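Local coordinates for protein iron transport multicopper oxidase FET3 (PDB 1ZPU) that oxidises ferrous iron to ferric iron with dioxygen as a four-copper ferroxidase needed for high-affinity iron uptake in yeast, and also oxidises cuprous ions, at residues D73-L78 / V458-C463; I318-V323 / I382-Q387; A334-I339 / L473-V478; T340-K345 / G366-T371. One frame throughout, in Å; residues are numbered along the deposited sequence.

Interaction 1 of 4, residues D73-L78 / V458-C463. With CU1 (copper (I) ion), chain B; CU1 (copper (I) ion), chain C.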
# COMPACT_ATOMS: atom_id res chain seq x y z
N ASP A 73 -3.57 13.64 0.22
CA ASP A 73 -3.38 12.20 0.33
C ASP A 73 -3.24 11.51 -1.02
O ASP A 73 -2.66 10.43 -1.11
CB ASP A 73 -4.53 11.56 1.10
CG ASP A 73 -4.18 10.17 1.60
OD1 ASP A 73 -3.04 9.99 2.08
OD2 ASP A 73 -5.04 9.27 1.53
N GLY A 74 -3.79 12.12 -2.06
CA GLY A 74 -3.60 11.66 -3.44
C GLY A 74 -4.44 10.48 -3.89
O GLY A 74 -4.00 9.70 -4.72
N VAL A 75 -5.65 10.35 -3.37
CA VAL A 75 -6.56 9.30 -3.82
C VAL A 75 -7.71 9.96 -4.57
O VAL A 75 -8.52 10.65 -3.96
CB VAL A 75 -7.10 8.45 -2.65
CG1 VAL A 75 -8.00 7.36 -3.19
CG2 VAL A 75 -5.96 7.83 -1.86
N PRO A 76 -7.75 9.77 -5.90
CA PRO A 76 -8.85 10.29 -6.70
C PRO A 76 -10.22 9.80 -6.21
O PRO A 76 -10.37 8.65 -5.79
CB PRO A 76 -8.53 9.81 -8.12
CG PRO A 76 -7.43 8.81 -7.98
CD PRO A 76 -6.71 9.12 -6.72
N PHE A 77 -11.18 10.72 -6.22
CA PHE A 77 -12.56 10.54 -5.72
C PHE A 77 -12.72 10.24 -4.23
O PHE A 77 -13.81 9.94 -3.76
CB PHE A 77 -13.35 9.59 -6.63
CG PHE A 77 -13.56 10.14 -8.00
CD1 PHE A 77 -12.77 9.70 -9.05
CD2 PHE A 77 -14.49 11.14 -8.22
CE1 PHE A 77 -12.94 10.23 -10.32
CE2 PHE A 77 -14.68 11.67 -9.49
CZ PHE A 77 -13.90 11.22 -10.54
N LEU A 78 -11.62 10.36 -3.49
CA LEU A 78 -11.63 10.40 -2.03
C LEU A 78 -11.15 11.78 -1.62
O LEU A 78 -11.82 12.52 -0.88
CB LEU A 78 -10.64 9.39 -1.46
CG LEU A 78 -10.90 7.89 -1.27
CD1 LEU A 78 -11.15 7.58 0.19
CD2 LEU A 78 -12.00 7.35 -2.17
N VAL A 458 -10.34 11.92 5.16
CA VAL A 458 -11.08 10.95 4.38
C VAL A 458 -10.07 9.89 4.03
O VAL A 458 -9.11 10.19 3.32
CB VAL A 458 -11.69 11.59 3.10
CG1 VAL A 458 -12.36 10.55 2.25
CG2 VAL A 458 -12.68 12.68 3.46
N TRP A 459 -10.27 8.68 4.53
CA TRP A 459 -9.24 7.64 4.46
C TRP A 459 -9.70 6.35 3.78
O TRP A 459 -10.71 5.77 4.17
CB TRP A 459 -8.70 7.32 5.85
CG TRP A 459 -8.30 8.51 6.69
CD1 TRP A 459 -8.81 8.86 7.89
CD2 TRP A 459 -7.29 9.49 6.39
NE1 TRP A 459 -8.20 9.98 8.36
CE2 TRP A 459 -7.26 10.39 7.46
CE3 TRP A 459 -6.42 9.69 5.31
CZ2 TRP A 459 -6.39 11.48 7.50
CZ3 TRP A 459 -5.55 10.78 5.36
CH2 TRP A 459 -5.55 11.65 6.44
N PHE A 460 -8.92 5.90 2.80
CA PHE A 460 -9.21 4.69 2.04
C PHE A 460 -8.75 3.47 2.83
O PHE A 460 -7.63 3.44 3.35
CB PHE A 460 -8.50 4.75 0.68
CG PHE A 460 -9.25 4.09 -0.46
CD1 PHE A 460 -10.52 3.56 -0.29
CD2 PHE A 460 -8.68 4.04 -1.73
CE1 PHE A 460 -11.20 2.95 -1.36
CE2 PHE A 460 -9.37 3.45 -2.82
CZ PHE A 460 -10.62 2.90 -2.63
N PHE A 461 -9.62 2.48 2.95
CA PHE A 461 -9.23 1.18 3.49
C PHE A 461 -9.44 0.11 2.44
O PHE A 461 -10.58 -0.19 2.07
CB PHE A 461 -10.00 0.83 4.76
CG PHE A 461 -9.64 -0.50 5.33
CD1 PHE A 461 -8.46 -0.67 6.05
CD2 PHE A 461 -10.47 -1.61 5.12
CE1 PHE A 461 -8.12 -1.91 6.56
CE2 PHE A 461 -10.12 -2.86 5.63
CZ PHE A 461 -8.94 -3.00 6.35
N HIS A 462 -8.34 -0.48 1.95
CA HIS A 462 -8.42 -1.38 0.81
C HIS A 462 -7.30 -2.39 0.78
O HIS A 462 -6.28 -2.24 1.47
CB HIS A 462 -8.37 -0.59 -0.49
CG HIS A 462 -7.06 0.10 -0.71
ND1 HIS A 462 -6.02 -0.47 -1.39
CD2 HIS A 462 -6.64 1.33 -0.33
CE1 HIS A 462 -4.99 0.36 -1.42
NE2 HIS A 462 -5.34 1.46 -0.77
N CYS A 463 -7.47 -3.39 -0.08
CA CYS A 463 -6.41 -4.31 -0.43
C CYS A 463 -5.41 -3.61 -1.35
O CYS A 463 -5.79 -2.93 -2.31
CB CYS A 463 -6.99 -5.54 -1.10
SG CYS A 463 -5.75 -6.77 -1.47
CU CU1 B . -4.59 3.52 -1.08
CU CU1 C . -6.54 -8.68 -2.19
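Leu78 lays its branched end over one face of the Phe460 ring, with CG 4.2 Å above the ring plane and displaced toward the rim. Its CD1 also reaches Phe460 CB at 3.9 Å and Val458 CG1 at 3.8 Å, so one leucine covers two residues whose side chains leave the strand on the same side. Val75 meets Phe460 from another direction: its CG1, anti to the backbone N (chi1 -178°), lies 3.7 Å from Phe460 CD2, and the two side chains cross at about a right angle. Branched aliphatic groups suit this place because they follow the contours of a buried ring. Asp73 works differently. Its CG sits 4.0 Å from Trp459 CZ3, at the indole edge, with the carboxylate plane almost perpendicular to the ring. OD2 bonds to His397 ND1; separately, the backbone O takes His60 ND1, which places Asp73 in the second shell of the type 3 and type 2 coppers. Further along the strand, His462 NE2 binds a type 3 copper at 2.2 Å and Cys463 SG binds the type 1 copper at 2.2 Å. His462 ND1 donates to Cys463 O at 2.6 Å, straight at the hydrogen but well above the carbonyl plane, consistent with the His-Cys route that carries electrons between copper centres in multicopper oxidases. The loop 73-78 comes from the first cupredoxin domain. It packs on strand 457-463 of the third, which runs between strands 474-479 and 392-396, while helix 348-352 covers Val458.

Interaction 2 of 4, residues I318-V323 / I382-Q387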
# COMPACT_ATOMS: atom_id res chain seq x y z
N ILE A 318 -16.58 -1.93 12.77
CA ILE A 318 -16.85 -2.18 11.36
C ILE A 318 -16.50 -3.65 11.05
O ILE A 318 -15.34 -4.04 11.15
CB ILE A 318 -16.03 -1.21 10.46
CG1 ILE A 318 -16.33 0.24 10.83
CG2 ILE A 318 -16.29 -1.46 8.99
CD1 ILE A 318 -15.35 1.25 10.29
N THR A 319 -17.50 -4.45 10.69
CA THR A 319 -17.27 -5.84 10.31
C THR A 319 -17.46 -6.02 8.81
O THR A 319 -18.54 -5.78 8.28
CB THR A 319 -18.15 -6.83 11.11
OG1 THR A 319 -17.86 -6.71 12.50
CG2 THR A 319 -17.89 -8.27 10.69
N VAL A 320 -16.41 -6.44 8.12
CA VAL A 320 -16.51 -6.65 6.69
C VAL A 320 -16.05 -8.05 6.29
O VAL A 320 -15.03 -8.55 6.76
CB VAL A 320 -15.73 -5.57 5.88
CG1 VAL A 320 -16.34 -4.20 6.11
CG2 VAL A 320 -14.26 -5.56 6.25
N ASP A 321 -16.83 -8.68 5.42
CA ASP A 321 -16.46 -9.97 4.83
C ASP A 321 -15.89 -9.73 3.44
O ASP A 321 -16.44 -8.93 2.67
CB ASP A 321 -17.64 -10.94 4.78
CG ASP A 321 -18.11 -11.37 6.17
OD1 ASP A 321 -17.52 -10.93 7.19
OD2 ASP A 321 -19.08 -12.15 6.26
N VAL A 322 -14.79 -10.40 3.13
CA VAL A 322 -14.11 -10.25 1.85
C VAL A 322 -14.38 -11.47 0.97
O VAL A 322 -14.05 -12.59 1.34
CB VAL A 322 -12.60 -10.11 2.05
CG1 VAL A 322 -11.90 -10.09 0.71
CG2 VAL A 322 -12.28 -8.86 2.85
N VAL A 323 -14.97 -11.23 -0.19
CA VAL A 323 -15.21 -12.29 -1.15
C VAL A 323 -15.11 -11.78 -2.59
O VAL A 323 -15.31 -10.58 -2.85
CB VAL A 323 -16.58 -12.98 -0.90
CG1 VAL A 323 -17.75 -12.11 -1.36
CG2 VAL A 323 -16.63 -14.34 -1.56
N ILE A 382 -11.84 -2.45 13.17
CA ILE A 382 -12.18 -3.08 11.90
C ILE A 382 -12.02 -4.59 12.04
O ILE A 382 -10.95 -5.09 12.37
CB ILE A 382 -11.32 -2.54 10.73
CG1 ILE A 382 -11.73 -1.11 10.40
CG2 ILE A 382 -11.50 -3.38 9.48
CD1 ILE A 382 -10.71 -0.36 9.56
N VAL A 383 -13.11 -5.30 11.83
CA VAL A 383 -13.09 -6.75 11.80
C VAL A 383 -13.18 -7.19 10.35
O VAL A 383 -14.15 -6.89 9.65
CB VAL A 383 -14.27 -7.37 12.61
CG1 VAL A 383 -14.22 -8.89 12.56
CG2 VAL A 383 -14.27 -6.87 14.05
N LEU A 384 -12.15 -7.90 9.89
CA LEU A 384 -12.11 -8.34 8.53
C LEU A 384 -12.13 -9.87 8.48
O LEU A 384 -11.24 -10.52 9.03
CB LEU A 384 -10.89 -7.75 7.82
CG LEU A 384 -10.75 -7.99 6.31
CD1 LEU A 384 -10.25 -6.74 5.63
CD2 LEU A 384 -9.83 -9.14 6.01
N ASN A 385 -13.15 -10.41 7.82
CA ASN A 385 -13.31 -11.85 7.64
C ASN A 385 -13.09 -12.28 6.18
O ASN A 385 -13.94 -12.04 5.32
CB ASN A 385 -14.71 -12.28 8.09
CG ASN A 385 -15.00 -11.90 9.52
OD1 ASN A 385 -14.23 -12.20 10.43
ND2 ASN A 385 -16.13 -11.24 9.74
N ASN A 386 -11.95 -12.92 5.90
CA ASN A 386 -11.66 -13.42 4.56
C ASN A 386 -12.47 -14.65 4.21
O ASN A 386 -12.30 -15.72 4.80
CB ASN A 386 -10.17 -13.73 4.39
CG ASN A 386 -9.78 -13.93 2.93
OD1 ASN A 386 -10.49 -13.50 2.03
ND2 ASN A 386 -8.64 -14.58 2.70
N GLN A 387 -13.35 -14.50 3.23
CA GLN A 387 -14.16 -15.61 2.73
C GLN A 387 -13.52 -16.17 1.46
O GLN A 387 -14.00 -17.14 0.88
CB GLN A 387 -15.56 -15.11 2.41
CG GLN A 387 -16.67 -15.96 2.98
CD GLN A 387 -17.03 -15.55 4.39
OE1 GLN A 387 -16.84 -14.40 4.78
NE2 GLN A 387 -17.56 -16.49 5.16
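Strands 318-323 and 382-386 run parallel, their axes 4.6 Å apart at closest and 15° from alignment, in the register Ile318-Ile382 to Val322-Asn386. Backbone bonds join them in the staggered parallel pattern: Val383 N to Ile318 O at 2.7 Å, Val320 N to Val383 O at 2.8 Å, then Asn385 N to Val320 O, Val322 N to Asn385 O and Gln387 N to Val322 O. On one face stand Ile318, Val320, Val322, Ile382 and Leu384, whose beta-branched and aliphatic groups suit an extended chain with a buried side. Val322 CG2 touches Leu384 CG at 3.9 Å as the two side chains cross, and both also lie against Phe336 and Phe394. Asn386 ends this face, its OD1 accepting from Asp388 N and its side chain near the type 1 ligand His392. The other face is more polar. Asn385 ND2 donates to Asp321 OD1 at 2.9 Å, the acceptor lying in the amide plane and being met almost head-on, although the carboxylate and amide planes are 68° apart. Asn385 OD1 in turn takes Phe421 N. Beside them Thr319 and Val383 stand side by side, Thr319 OG1 3.7 Å from Val383 CB. A parallel pair of this kind within a mixed sheet is characteristic of the Greek-key beta-sandwich of cupredoxins, here the third domain, and its aliphatic face turns toward the type 1 copper side of the core.

Interaction 3 of 4, residues A334-I339 / L473-V478. With NAG (2-acetamido-2-deoxy-beta-D-glucopyranose), chain D.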
# COMPACT_ATOMS: atom_id res chain seq x y z
N ALA A 334 -14.60 -7.73 -6.56
CA ALA A 334 -14.26 -7.96 -5.16
C ALA A 334 -15.20 -7.19 -4.24
O ALA A 334 -15.59 -6.06 -4.55
CB ALA A 334 -12.85 -7.56 -4.91
N PHE A 335 -15.56 -7.79 -3.12
CA PHE A 335 -16.58 -7.23 -2.25
C PHE A 335 -16.15 -7.07 -0.79
O PHE A 335 -15.53 -7.96 -0.21
CB PHE A 335 -17.85 -8.09 -2.30
CG PHE A 335 -18.50 -8.14 -3.64
CD1 PHE A 335 -18.06 -9.03 -4.62
CD2 PHE A 335 -19.59 -7.32 -3.92
CE1 PHE A 335 -18.68 -9.08 -5.86
CE2 PHE A 335 -20.21 -7.38 -5.17
CZ PHE A 335 -19.75 -8.26 -6.13
N PHE A 336 -16.49 -5.93 -0.20
CA PHE A 336 -16.56 -5.80 1.24
C PHE A 336 -18.04 -5.94 1.58
O PHE A 336 -18.86 -5.14 1.11
CB PHE A 336 -16.01 -4.44 1.72
CG PHE A 336 -14.52 -4.44 2.03
CD1 PHE A 336 -13.73 -3.34 1.68
CD2 PHE A 336 -13.90 -5.51 2.68
CE1 PHE A 336 -12.36 -3.31 1.96
CE2 PHE A 336 -12.53 -5.50 2.97
CZ PHE A 336 -11.76 -4.40 2.61
N ASN A 337 -18.38 -6.96 2.36
CA ASN A 337 -19.78 -7.38 2.53
C ASN A 337 -20.43 -7.55 1.17
O ASN A 337 -19.99 -8.38 0.38
CB ASN A 337 -20.56 -6.41 3.42
CG ASN A 337 -19.98 -6.30 4.82
OD1 ASN A 337 -19.48 -7.28 5.38
ND2 ASN A 337 -20.03 -5.09 5.39
N ASN A 338 -21.46 -6.75 0.88
CA ASN A 338 -22.13 -6.85 -0.40
C ASN A 338 -21.86 -5.69 -1.35
O ASN A 338 -22.64 -5.45 -2.28
CB ASN A 338 -23.64 -7.05 -0.20
CG ASN A 338 -24.31 -5.85 0.46
OD1 ASN A 338 -23.64 -4.95 0.99
ND2 ASN A 338 -25.65 -5.86 0.47
N ILE A 339 -20.74 -4.99 -1.13
CA ILE A 339 -20.40 -3.78 -1.89
C ILE A 339 -19.03 -3.87 -2.57
O ILE A 339 -18.04 -4.21 -1.93
CB ILE A 339 -20.47 -2.52 -0.97
CG1 ILE A 339 -21.89 -2.35 -0.42
CG2 ILE A 339 -20.03 -1.26 -1.71
CD1 ILE A 339 -22.03 -1.26 0.62
N LEU A 473 -12.06 -3.71 -4.10
CA LEU A 473 -11.92 -4.14 -2.71
C LEU A 473 -11.49 -2.97 -1.85
O LEU A 473 -10.34 -2.91 -1.42
CB LEU A 473 -10.87 -5.24 -2.57
CG LEU A 473 -11.23 -6.49 -1.74
CD1 LEU A 473 -9.99 -7.27 -1.32
CD2 LEU A 473 -12.13 -6.21 -0.54
N GLY A 474 -12.41 -2.04 -1.61
CA GLY A 474 -12.10 -0.87 -0.80
C GLY A 474 -13.31 -0.22 -0.18
O GLY A 474 -14.43 -0.37 -0.66
N LEU A 475 -13.08 0.51 0.91
CA LEU A 475 -14.12 1.26 1.60
C LEU A 475 -13.58 2.58 2.11
O LEU A 475 -12.36 2.74 2.26
CB LEU A 475 -14.74 0.45 2.73
CG LEU A 475 -13.89 -0.09 3.88
CD1 LEU A 475 -13.57 1.01 4.85
CD2 LEU A 475 -14.71 -1.14 4.57
N VAL A 476 -14.47 3.53 2.38
CA VAL A 476 -14.06 4.89 2.70
C VAL A 476 -14.43 5.29 4.13
O VAL A 476 -15.58 5.15 4.55
CB VAL A 476 -14.67 5.90 1.70
CG1 VAL A 476 -14.25 7.32 2.03
CG2 VAL A 476 -14.28 5.54 0.28
N LEU A 477 -13.43 5.78 4.86
CA LEU A 477 -13.63 6.26 6.22
C LEU A 477 -13.60 7.78 6.28
O LEU A 477 -12.62 8.40 5.88
CB LEU A 477 -12.55 5.70 7.14
CG LEU A 477 -12.50 4.18 7.32
CD1 LEU A 477 -11.43 3.82 8.30
CD2 LEU A 477 -13.84 3.60 7.78
N VAL A 478 -14.68 8.39 6.76
CA VAL A 478 -14.71 9.83 6.94
C VAL A 478 -14.60 10.12 8.44
O VAL A 478 -15.54 9.87 9.21
CB VAL A 478 -16.00 10.45 6.35
CG1 VAL A 478 -16.05 11.95 6.58
CG2 VAL A 478 -16.09 10.16 4.88
C1 NAG D . -26.25 -4.57 0.21
C2 NAG D . -26.94 -3.77 -0.89
C3 NAG D . -28.04 -2.85 -0.32
C4 NAG D . -28.63 -3.36 1.01
C5 NAG D . -27.53 -3.64 2.04
C6 NAG D . -27.82 -4.86 2.92
C7 NAG D . -26.09 -2.45 -2.78
C8 NAG D . -26.66 -1.05 -2.88
N2 NAG D . -25.93 -2.97 -1.56
O3 NAG D . -29.09 -2.69 -1.26
O4 NAG D . -29.49 -2.37 1.52
O5 NAG D . -26.26 -3.81 1.41
O6 NAG D . -29.12 -4.74 3.45
O7 NAG D . -25.77 -3.07 -3.79
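The directions of 334-336 and 473-475, taken end to end, differ by 31°, and the nearest CA atoms, those of Ala334 and Leu473, are 5.1 Å apart; the segments meet through side chains, and through a ring set against the Gly474 backbone, without pairing as strands. Phe336 and Leu473 carry the contact about equally. Leu473 CD2 stands over the centre of the Phe336 ring, 3.5 Å from the centroid and 8° off the normal, a CH-pi contact. The edge of the same ring comes in-plane to Gly474, with Phe336 CD1 3.7 Å from Gly474 C, and Leu475 CD2 touches Phe336 CD1 at 3.8 Å, its side chain crossing the phenyl group at about a right angle. The small methyl of Ala334 fits close beside Leu473, Ala334 CB to Leu473 CG 3.7 Å. After Phe336 the chain reverses in a type II' turn ending at Ile339; Asn337 takes the positive-phi position, which asparagine tolerates better than most residues. Asn338, next in the turn, carries an N-linked sugar, ND2 bonded to C1 of N-acetylglucosamine at 1.4 Å. Facing sheets packed through such aliphatic and aromatic groups are the core of a cupredoxin beta-sandwich. Leu473 also touches Cys463, which binds the type 1 copper with His392 and His468, and it probably occupies the place of the axial ligand, as the non-coordinating leucine does in other high-potential multicopper oxidases.

Interaction 4 of 4, residues T340-K345 / G366-T371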
# COMPACT_ATOMS: atom_id res chain seq x y z
N THR A 340 -19.01 -3.59 -3.87
CA THR A 340 -17.78 -3.31 -4.61
C THR A 340 -17.65 -1.81 -4.65
O THR A 340 -18.61 -1.12 -5.02
CB THR A 340 -17.89 -3.69 -6.09
OG1 THR A 340 -18.75 -4.82 -6.26
CG2 THR A 340 -16.51 -3.94 -6.69
N TYR A 341 -16.48 -1.29 -4.30
CA TYR A 341 -16.28 0.15 -4.35
C TYR A 341 -16.52 0.69 -5.76
O TYR A 341 -15.89 0.25 -6.73
CB TYR A 341 -14.89 0.57 -3.87
CG TYR A 341 -14.68 2.05 -4.07
CD1 TYR A 341 -15.29 2.98 -3.23
CD2 TYR A 341 -13.91 2.53 -5.13
CE1 TYR A 341 -15.12 4.35 -3.42
CE2 TYR A 341 -13.74 3.90 -5.33
CZ TYR A 341 -14.34 4.80 -4.47
OH TYR A 341 -14.18 6.14 -4.66
N THR A 342 -17.44 1.64 -5.86
CA THR A 342 -17.73 2.30 -7.11
C THR A 342 -17.60 3.80 -6.89
O THR A 342 -18.39 4.39 -6.16
CB THR A 342 -19.13 1.94 -7.60
OG1 THR A 342 -19.44 0.59 -7.24
CG2 THR A 342 -19.20 2.10 -9.10
N ALA A 343 -16.58 4.39 -7.51
CA ALA A 343 -16.29 5.82 -7.41
C ALA A 343 -17.49 6.72 -7.65
O ALA A 343 -18.27 6.48 -8.57
CB ALA A 343 -15.16 6.19 -8.36
N PRO A 344 -17.65 7.76 -6.81
CA PRO A 344 -18.75 8.70 -6.92
C PRO A 344 -18.51 9.80 -7.96
O PRO A 344 -17.40 9.92 -8.50
CB PRO A 344 -18.82 9.29 -5.51
CG PRO A 344 -17.46 9.17 -4.98
CD PRO A 344 -16.75 8.09 -5.69
N LYS A 345 -19.54 10.59 -8.24
CA LYS A 345 -19.46 11.69 -9.21
C LYS A 345 -18.70 12.91 -8.69
O LYS A 345 -18.24 13.75 -9.46
CB LYS A 345 -20.87 12.10 -9.67
CG LYS A 345 -21.38 11.35 -10.89
CD LYS A 345 -22.88 11.54 -11.10
CE LYS A 345 -23.50 10.31 -11.77
NZ LYS A 345 -24.87 10.04 -11.24
N GLY A 366 -23.14 8.46 -0.53
CA GLY A 366 -23.48 7.41 -1.49
C GLY A 366 -23.67 6.05 -0.87
O GLY A 366 -23.19 5.78 0.24
N SER A 367 -24.38 5.19 -1.60
CA SER A 367 -24.68 3.83 -1.15
C SER A 367 -23.67 2.81 -1.68
O SER A 367 -23.49 1.75 -1.07
CB SER A 367 -26.08 3.44 -1.61
OG SER A 367 -26.21 3.68 -3.00
N ASN A 368 -23.03 3.13 -2.80
CA ASN A 368 -22.16 2.18 -3.48
C ASN A 368 -20.69 2.57 -3.33
O ASN A 368 -19.82 2.23 -4.14
CB ASN A 368 -22.53 2.06 -4.95
CG ASN A 368 -22.47 0.64 -5.45
OD1 ASN A 368 -23.34 0.21 -6.20
ND2 ASN A 368 -21.46 -0.11 -5.01
N THR A 369 -20.43 3.27 -2.24
CA THR A 369 -19.18 3.93 -2.04
C THR A 369 -18.51 3.34 -0.79
O THR A 369 -17.31 3.51 -0.56
CB THR A 369 -19.48 5.42 -1.91
OG1 THR A 369 -18.48 6.19 -2.57
CG2 THR A 369 -19.66 5.83 -0.46
N HIS A 370 -19.32 2.60 -0.03
CA HIS A 370 -18.96 2.00 1.26
C HIS A 370 -18.31 2.98 2.22
O HIS A 370 -17.16 2.77 2.65
CB HIS A 370 -18.08 0.76 1.11
CG HIS A 370 -18.52 -0.37 1.98
ND1 HIS A 370 -18.13 -1.68 1.77
CD2 HIS A 370 -19.36 -0.40 3.05
CE1 HIS A 370 -18.68 -2.45 2.68
NE2 HIS A 370 -19.44 -1.71 3.46
N THR A 371 -19.04 4.05 2.55
CA THR A 371 -18.52 5.09 3.42
C THR A 371 -19.01 4.92 4.85
O THR A 371 -20.18 4.67 5.08
CB THR A 371 -18.82 6.51 2.89
OG1 THR A 371 -17.89 6.83 1.84
CG2 THR A 371 -18.66 7.54 3.97
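Asn368 and Thr369 are the residues most buried here, and they face Thr342 and Tyr341 across the contact. The one hydrogen bond between the segments runs from Thr342 N to Asn368 O, 3.0 Å long and meeting the carbonyl nearly end-on, though the angle at the hydrogen is only 147°. The Thr342 and Asn368 side chains cross obliquely, Thr342 OG1 3.1 Å from Asn368 ND2 but too poorly angled for a hydrogen bond. The hydroxyl turns instead to its own segment, Thr342 OG1 donating to Thr340 O at 2.9 Å from 36° out of the carbonyl plane. Threonine suits this irregular loop, since a short hydroxyl can reach back to a carbonyl two residues earlier. Asn368 ND2 also lies near Thr340 O without a good angle and is bonded elsewhere, while OD1 is held by Glu524 N in the C-terminal part of the chain. Thr369 O lies at the edge of the Tyr341 ring, in plane and 3.4 Å from Tyr341 CD1, where the aromatic C-H bonds carry partial positive charge. The tyrosine and threonine side chains run side by side, pointing the same way. Pro344 closes the far end: its CG is 4.0 Å from Thr369 OG1. Both segments are loops flanking helix 348-352, the first following strand 332-336 and the second leading into strand 371-374. Backbone bonds tie Tyr341 to Gly472 and His370 to Val476 of strand 474-479, and the Tyr341 ring meets Phe460 of strand 457-463 edge-to-face.

Three of the contacts lie within the third cupredoxin domain, while interaction 1 joins it to a loop of the first. Along the chain the segments of interaction 4 fall between those of interaction 2, and all four of these fall between the ends of interaction 1; interaction 3 crosses both 1 and 2. Interactions 2 and 3, centres about 9 Å apart, share the sheet holding strands 316-326 and 332-336, whereas 1 and 3 share the facing sheet through strands 457-463 and 474-479. The centres of interactions 3 and 4 are about 8 Å apart, and 4 borders that second sheet. Strand 457-463 carries ligands of both copper centres, His462 and Cys463; interactions 2 and 3 pack near the type 1 copper.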